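Local atomic coordinates of glycosyl hydrolase family 2, TIM barrel domain protein (Parabacteroides merdae ATCC 43184, PDB entry 6DXU), a protein that acts as a gut-bacterial beta-glucuronidase of glycoside hydrolase family 2, probably hydrolysing beta-glucuronides to release glucuronic acid. Residues Ala342-Glu345 with Asp346-Arg349; Glu351-Met354 with Met355-Gly359; Thr439-Lys442 with Ser443-Arg446. All blocks are in the same frame, centred on the assembly; numbering follows the deposited sequence.

How the contacts relate
How helices begin and end within a TIM barrel domain is illustrated by three local contacts. Contacts 1 and 2 follow one another on helix 345-357: the first is its N-terminal cap, the second its last turns and C-terminal stop. Their centres lie about 14 Å apart, and they meet where Met343 CE packs 3.4 Å from Glu351 OE1. Contact 3 caps another helix of the same domain, 442-459, with its centre about 39 Å from that of contact 1 and about 40 Å from that of contact 2. Contact 3 also reaches a second subunit. No residue of the bicine or sodium sites belongs to these segments; the contacts described are helix-end and helix packing.

Contact 1. Residues Ala342-Glu345 with Asp346-Arg349; sequences AMTE and DMMR
Thr344 and Met347 form a capping box at the start of helix 345-357. With chi1 at 65°, the Thr344 hydroxyl lies between its backbone N and carbonyl carbon, where OG1 accepts from Met347 N at 3.3 Å. The return bond is weak: Thr344 N points at Met347 SD over 3.6 Å, a thioether standing where a carboxylate is usual. Regular helical bonding follows, with Met348 N on Thr344 O and Arg349 N on Glu345 O.

The charged pair starts one residue later, at Glu345. Glu345 and Arg349 run side by side in the same direction, and OE2 of Glu345 meets NH1 of Arg349 at 3.0 Å, their planes 59° apart. Arg32 takes Glu345 OE1, so the carboxylate is shared. A leucine in place of Arg349 would probably leave Glu345 OE2 without its ionic mate, with Arg32 still paired to OE1.

Apolar contact comes from Met343, whose CE touches Met347 CB at 3.8 Å and whose CB lies 4.3 Å from Met348 CG.

Glu345 N is hydrogen-bonded to Tyr193 OH, and Thr344 touches that tyrosine. The cap lies in the loop from strand 323-331 into helix 345-357, which packs on helix 372-381 through Glu345, Met348 and Arg349.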
loop_
_atom_site.group_PDB
_atom_site.type_symbol
_atom_site.label_atom_id
_atom_site.label_comp_id
_atom_site.label_asym_id
_atom_site.label_seq_id
_atom_site.Cartn_x
_atom_site.Cartn_y
_atom_site.Cartn_z
ATOM N N ALA D 342 -34.452 -0.009 10.987
ATOM C CA ALA D 342 -34.596 -1.433 11.324
ATOM C C ALA D 342 -36.064 -1.891 11.385
ATOM O O ALA D 342 -36.559 -2.381 12.405
ATOM C CB ALA D 342 -33.889 -1.701 12.646
ATOM N N MET D 343 -36.756 -1.772 10.255
ATOM C CA MET D 343 -38.144 -2.246 10.171
ATOM C C MET D 343 -38.201 -3.758 9.998
ATOM O O MET D 343 -37.365 -4.352 9.310
ATOM C CB MET D 343 -38.870 -1.572 9.013
ATOM C CG MET D 343 -38.985 -0.060 9.188
ATOM S SD MET D 343 -39.925 0.730 7.868
ATOM C CE MET D 343 -41.585 0.126 8.216
ATOM N N THR D 344 -39.201 -4.383 10.619
ATOM C CA THR D 344 -39.410 -5.812 10.479
ATOM C C THR D 344 -40.300 -6.101 9.269
ATOM O O THR D 344 -40.944 -5.214 8.711
ATOM C CB THR D 344 -40.063 -6.398 11.724
ATOM O OG1 THR D 344 -41.380 -5.847 11.855
ATOM C CG2 THR D 344 -39.213 -6.103 12.974
ATOM N N GLU D 345 -40.350 -7.372 8.882
ATOM C CA GLU D 345 -41.225 -7.751 7.773
ATOM C C GLU D 345 -42.682 -7.383 8.060
ATOM O O GLU D 345 -43.390 -6.888 7.178
ATOM C CB GLU D 345 -41.111 -9.247 7.480
ATOM C CG GLU D 345 -42.113 -9.673 6.406
ATOM C CD GLU D 345 -41.942 -11.095 5.923
ATOM O OE1 GLU D 345 -41.121 -11.828 6.494
ATOM O OE2 GLU D 345 -42.626 -11.473 4.945
ATOM N N ASP D 346 -43.143 -7.605 9.290
ATOM C CA ASP D 346 -44.530 -7.278 9.618
ATOM C C ASP D 346 -44.795 -5.783 9.481
ATOM O O ASP D 346 -45.863 -5.377 9.008
ATOM C CB ASP D 346 -44.867 -7.749 11.029
ATOM C CG ASP D 346 -45.067 -9.247 11.103
ATOM O OD1 ASP D 346 -45.272 -9.877 10.045
ATOM O OD2 ASP D 346 -45.021 -9.794 12.223
ATOM N N MET D 347 -43.839 -4.946 9.891
ATOM C CA MET D 347 -44.023 -3.508 9.723
ATOM C C MET D 347 -44.099 -3.131 8.245
ATOM O O MET D 347 -44.916 -2.293 7.848
ATOM C CB MET D 347 -42.880 -2.749 10.386
ATOM C CG MET D 347 -42.805 -2.891 11.888
ATOM S SD MET D 347 -41.295 -2.058 12.415
ATOM C CE MET D 347 -41.302 -2.445 14.157
ATOM N N MET D 348 -43.232 -3.719 7.420
ATOM C CA MET D 348 -43.269 -3.432 5.986
ATOM C C MET D 348 -44.591 -3.867 5.352
ATOM O O MET D 348 -45.155 -3.139 4.524
ATOM C CB MET D 348 -42.098 -4.124 5.286
ATOM C CG MET D 348 -40.720 -3.643 5.761
ATOM S SD MET D 348 -39.458 -4.530 4.822
ATOM C CE MET D 348 -38.074 -4.567 5.965
ATOM N N ARG D 349 -45.085 -5.058 5.696
ATOM C CA ARG D 349 -46.366 -5.505 5.131
ATOM C C ARG D 349 -47.491 -4.541 5.501
ATOM O O ARG D 349 -48.331 -4.192 4.658
ATOM C CB ARG D 349 -46.714 -6.914 5.625
ATOM C CG ARG D 349 -45.724 -7.989 5.239
ATOM C CD ARG D 349 -46.224 -9.407 5.542
ATOM N NE ARG D 349 -46.907 -9.945 4.365
ATOM C CZ ARG D 349 -46.257 -10.402 3.292
ATOM N NH1 ARG D 349 -44.919 -10.397 3.265
ATOM N NH2 ARG D 349 -46.934 -10.863 2.247
#

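Contact 2. Residues Glu351-Met354 with Met355-Gly359; sequences EMRM and MKDMG
Asp357 OD1 is gripped by two nitrogens of Arg353, one turn back along the helix: NH1 at 3.0 Å and NE at 3.1 Å. Both arrive from the same face of the carboxylate and well out of its plane, so this is a side-on salt bridge to a single oxygen, with guanidinium and carboxylate planes 29° apart. Arg353 reaches it by folding over: CG is anti to the backbone N, and bends at chi2 (89°) and chi3 carry the guanidinium forward along the helix to Asp357. Arg353 NH1 also lies 3.3 Å from Lys356 CG. The Lys356 chain leads away, and its NZ donates to Leu381 O.

Helix 345-357 is the crossover helix of a beta-alpha-beta unit in the TIM barrel, linking parallel strands 323-331 and 362-364, and its C-terminal end is closed by a Schellman motif. Gly359 has a positive phi of 97°, at which a CB would press against the carbonyl O of Met358. Within the motif Gly359 N turns back to Lys356 O, a bond 2.9 Å long; separately, Met358 N bonds to Met355 O and tightens the same turn.

On the buried side of the helix two methionines and a glutamate meet. Met352, bent at chi2 and chi3, lays its CE 3.8 Å from Met355 SD, and Met355 CE in turn approaches Glu351 OE2 at 3.7 Å. That buried carboxylate is satisfied by Arg332 and Lys594, while Met352 continues onto Leu377, Cys378 and Leu381 of the neighbouring helix 372-381.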
loop_
_atom_site.group_PDB
_atom_site.type_symbol
_atom_site.label_atom_id
_atom_site.label_comp_id
_atom_site.label_asym_id
_atom_site.label_seq_id
_atom_site.Cartn_x
_atom_site.Cartn_y
_atom_site.Cartn_z
ATOM N N GLU D 351 -47.278 -1.335 6.236
ATOM C CA GLU D 351 -47.107 -0.073 5.522
ATOM C C GLU D 351 -47.544 -0.194 4.068
ATOM O O GLU D 351 -48.221 0.694 3.530
ATOM C CB GLU D 351 -45.645 0.402 5.585
ATOM C CG GLU D 351 -45.503 1.810 5.027
ATOM C CD GLU D 351 -44.104 2.372 5.148
ATOM O OE1 GLU D 351 -43.421 2.073 6.152
ATOM O OE2 GLU D 351 -43.695 3.118 4.237
ATOM N N MET D 352 -47.109 -1.257 3.393
ATOM C CA MET D 352 -47.445 -1.389 1.979
ATOM C C MET D 352 -48.931 -1.674 1.796
ATOM O O MET D 352 -49.534 -1.210 0.828
ATOM C CB MET D 352 -46.593 -2.477 1.325
ATOM C CG MET D 352 -45.061 -2.192 1.359
ATOM S SD MET D 352 -44.623 -0.571 0.689
ATOM C CE MET D 352 -45.183 -0.783 -1.007
ATOM N N ARG D 353 -49.531 -2.426 2.718
ATOM C CA ARG D 353 -50.979 -2.615 2.682
ATOM C C ARG D 353 -51.721 -1.289 2.864
ATOM O O ARG D 353 -52.726 -1.038 2.185
ATOM C CB ARG D 353 -51.386 -3.628 3.753
ATOM C CG ARG D 353 -52.904 -3.740 3.967
ATOM C CD ARG D 353 -53.465 -4.790 3.027
ATOM N NE ARG D 353 -54.082 -4.173 1.861
ATOM C CZ ARG D 353 -54.274 -4.789 0.700
ATOM N NH1 ARG D 353 -54.858 -4.142 -0.300
ATOM N NH2 ARG D 353 -53.865 -6.039 0.534
ATOM N N MET D 354 -51.245 -0.431 3.782
ATOM C CA MET D 354 -51.834 0.897 3.955
ATOM C C MET D 354 -51.761 1.720 2.673
ATOM O O MET D 354 -52.706 2.449 2.340
ATOM C CB MET D 354 -51.126 1.663 5.076
ATOM C CG MET D 354 -51.547 1.352 6.495
ATOM S SD MET D 354 -50.713 2.522 7.612
ATOM C CE MET D 354 -51.603 4.026 7.274
ATOM N N MET D 355 -50.627 1.659 1.971
ATOM C CA MET D 355 -50.503 2.365 0.697
ATOM C C MET D 355 -51.516 1.865 -0.315
ATOM O O MET D 355 -52.196 2.658 -0.974
ATOM C CB MET D 355 -49.100 2.181 0.104
ATOM C CG MET D 355 -48.029 2.920 0.780
ATOM S SD MET D 355 -46.554 2.714 -0.237
ATOM C CE MET D 355 -45.373 3.347 0.954
ATOM N N LYS D 356 -51.577 0.544 -0.504
ATOM C CA LYS D 356 -52.508 -0.027 -1.477
ATOM C C LYS D 356 -53.952 0.356 -1.149
ATOM O O LYS D 356 -54.713 0.773 -2.033
ATOM C CB LYS D 356 -52.334 -1.547 -1.511
ATOM C CG LYS D 356 -53.245 -2.262 -2.483
ATOM C CD LYS D 356 -52.893 -1.928 -3.909
ATOM C CE LYS D 356 -53.943 -2.542 -4.836
ATOM N NZ LYS D 356 -53.512 -2.523 -6.238
ATOM N N ASP D 357 -54.323 0.283 0.131
ATOM C CA ASP D 357 -55.659 0.682 0.561
ATOM C C ASP D 357 -55.916 2.166 0.340
ATOM O O ASP D 357 -57.074 2.597 0.376
ATOM C CB ASP D 357 -55.861 0.346 2.040
ATOM C CG ASP D 357 -55.997 -1.141 2.285
ATOM O OD1 ASP D 357 -56.151 -1.899 1.303
ATOM O OD2 ASP D 357 -55.936 -1.551 3.462
ATOM N N MET D 358 -54.872 2.960 0.125
ATOM C CA MET D 358 -55.052 4.365 -0.196
ATOM C C MET D 358 -55.242 4.602 -1.683
ATOM O O MET D 358 -55.539 5.735 -2.080
ATOM C CB MET D 358 -53.856 5.189 0.302
ATOM C CG MET D 358 -54.136 6.680 0.482
ATOM S SD MET D 358 -52.699 7.631 1.051
ATOM C CE MET D 358 -51.613 7.594 -0.393
ATOM N N GLY D 359 -55.068 3.571 -2.509
ATOM C CA GLY D 359 -55.179 3.699 -3.950
ATOM C C GLY D 359 -53.874 3.876 -4.695
ATOM O O GLY D 359 -53.905 4.108 -5.911
#

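Contact 3. Residues Thr439-Lys442 with Ser443-Arg446; sequences TFDK and SAIR
Asp441 is the N-cap of helix 442-459 in the TIM barrel domain, its carboxylate bonded to backbone N-H groups of Ser443 and Ala444 in the first turn. Its CG stands anti to the backbone N (chi1 -176°), which puts OD1 over the first N-H groups of the helix. There OD1 accepts two weak bonds, from Ser443 N at 3.0 Å and from Ala444 N at 3.2 Å; the Ser443 bond is much the more bent. A negative charge at this end is likely to be favoured by the helix dipole.

Backbone bonding then takes over: Ile445 N donates to Asp441 O at 3.1 Å, and Arg446 N to Lys442 O at 2.9 Å.

Ser443 and Arg446 also have partners in a second subunit. Ser443 OG hydrogen-bonds Asp233 of that subunit, and Arg446 NE forms a salt bridge with the same aspartate, although the main partner of Arg446 is Asp475 of its own chain, met through NH1.

The apolar contact is a CH-pi interaction between Phe440, in the preceding loop, and Ile445. The two side chains cross at about a right angle, and Ile445 CD1 sits over one face of the ring, displaced toward its rim, 3.4 Å from Phe440 CZ.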
loop_
_atom_site.group_PDB
_atom_site.type_symbol
_atom_site.label_atom_id
_atom_site.label_comp_id
_atom_site.label_asym_id
_atom_site.label_seq_id
_atom_site.Cartn_x
_atom_site.Cartn_y
_atom_site.Cartn_z
ATOM N N THR D 439 -15.010 21.980 -5.929
ATOM C CA THR D 439 -15.336 22.292 -7.313
ATOM C C THR D 439 -16.663 21.638 -7.653
ATOM O O THR D 439 -17.086 20.685 -6.999
ATOM C CB THR D 439 -14.275 21.795 -8.305
ATOM O OG1 THR D 439 -14.153 20.373 -8.195
ATOM C CG2 THR D 439 -12.924 22.437 -8.027
ATOM N N PHE D 440 -17.313 22.163 -8.691
ATOM C CA PHE D 440 -18.537 21.586 -9.235
ATOM C C PHE D 440 -18.418 21.694 -10.747
ATOM O O PHE D 440 -18.380 22.805 -11.286
ATOM C CB PHE D 440 -19.777 22.317 -8.721
ATOM C CG PHE D 440 -21.079 21.658 -9.099
ATOM C CD1 PHE D 440 -21.678 20.738 -8.251
ATOM C CD2 PHE D 440 -21.709 21.968 -10.296
ATOM C CE1 PHE D 440 -22.896 20.141 -8.592
ATOM C CE2 PHE D 440 -22.921 21.372 -10.646
ATOM C CZ PHE D 440 -23.512 20.458 -9.790
ATOM N N ASP D 441 -18.341 20.549 -11.422
ATOM C CA ASP D 441 -18.057 20.476 -12.857
ATOM C C ASP D 441 -19.250 19.822 -13.545
ATOM O O ASP D 441 -19.410 18.598 -13.485
ATOM C CB ASP D 441 -16.764 19.700 -13.102
ATOM C CG ASP D 441 -16.354 19.656 -14.567
ATOM O OD1 ASP D 441 -17.178 19.938 -15.462
ATOM O OD2 ASP D 441 -15.182 19.319 -14.819
ATOM N N LYS D 442 -20.077 20.640 -14.205
ATOM C CA LYS D 442 -21.268 20.125 -14.875
ATOM C C LYS D 442 -20.914 19.093 -15.938
ATOM O O LYS D 442 -21.628 18.100 -16.104
ATOM C CB LYS D 442 -22.051 21.279 -15.505
ATOM C CG LYS D 442 -22.756 22.174 -14.498
ATOM C CD LYS D 442 -23.499 23.311 -15.193
ATOM C CE LYS D 442 -24.077 24.284 -14.176
ATOM N NZ LYS D 442 -24.993 25.280 -14.809
ATOM N N SER D 443 -19.818 19.313 -16.674
ATOM C CA SER D 443 -19.469 18.395 -17.757
ATOM C C SER D 443 -19.066 17.027 -17.225
ATOM O O SER D 443 -19.378 16.001 -17.841
ATOM C CB SER D 443 -18.357 18.994 -18.621
ATOM O OG SER D 443 -18.824 20.165 -19.276
ATOM N N ALA D 444 -18.370 16.992 -16.085
ATOM C CA ALA D 444 -18.008 15.713 -15.480
ATOM C C ALA D 444 -19.239 14.974 -14.973
ATOM O O ALA D 444 -19.314 13.742 -15.059
ATOM C CB ALA D 444 -17.023 15.937 -14.334
ATOM N N ILE D 445 -20.205 15.714 -14.424
ATOM C CA ILE D 445 -21.448 15.102 -13.970
ATOM C C ILE D 445 -22.219 14.529 -15.153
ATOM O O ILE D 445 -22.734 13.407 -15.088
ATOM C CB ILE D 445 -22.270 16.131 -13.166
ATOM C CG1 ILE D 445 -21.560 16.417 -11.836
ATOM C CG2 ILE D 445 -23.731 15.674 -12.975
ATOM C CD1 ILE D 445 -22.104 17.601 -11.071
ATOM N N ARG D 446 -22.297 15.276 -16.258
ATOM C CA ARG D 446 -22.949 14.746 -17.459
ATOM C C ARG D 446 -22.274 13.464 -17.936
ATOM O O ARG D 446 -22.949 12.488 -18.289
ATOM C CB ARG D 446 -22.926 15.790 -18.580
ATOM C CG ARG D 446 -23.911 16.923 -18.385
ATOM C CD ARG D 446 -23.827 17.953 -19.511
ATOM N NE ARG D 446 -23.917 17.322 -20.828
ATOM C CZ ARG D 446 -25.035 16.872 -21.384
ATOM N NH1 ARG D 446 -26.198 16.962 -20.746
ATOM N NH2 ARG D 446 -24.987 16.324 -22.591
#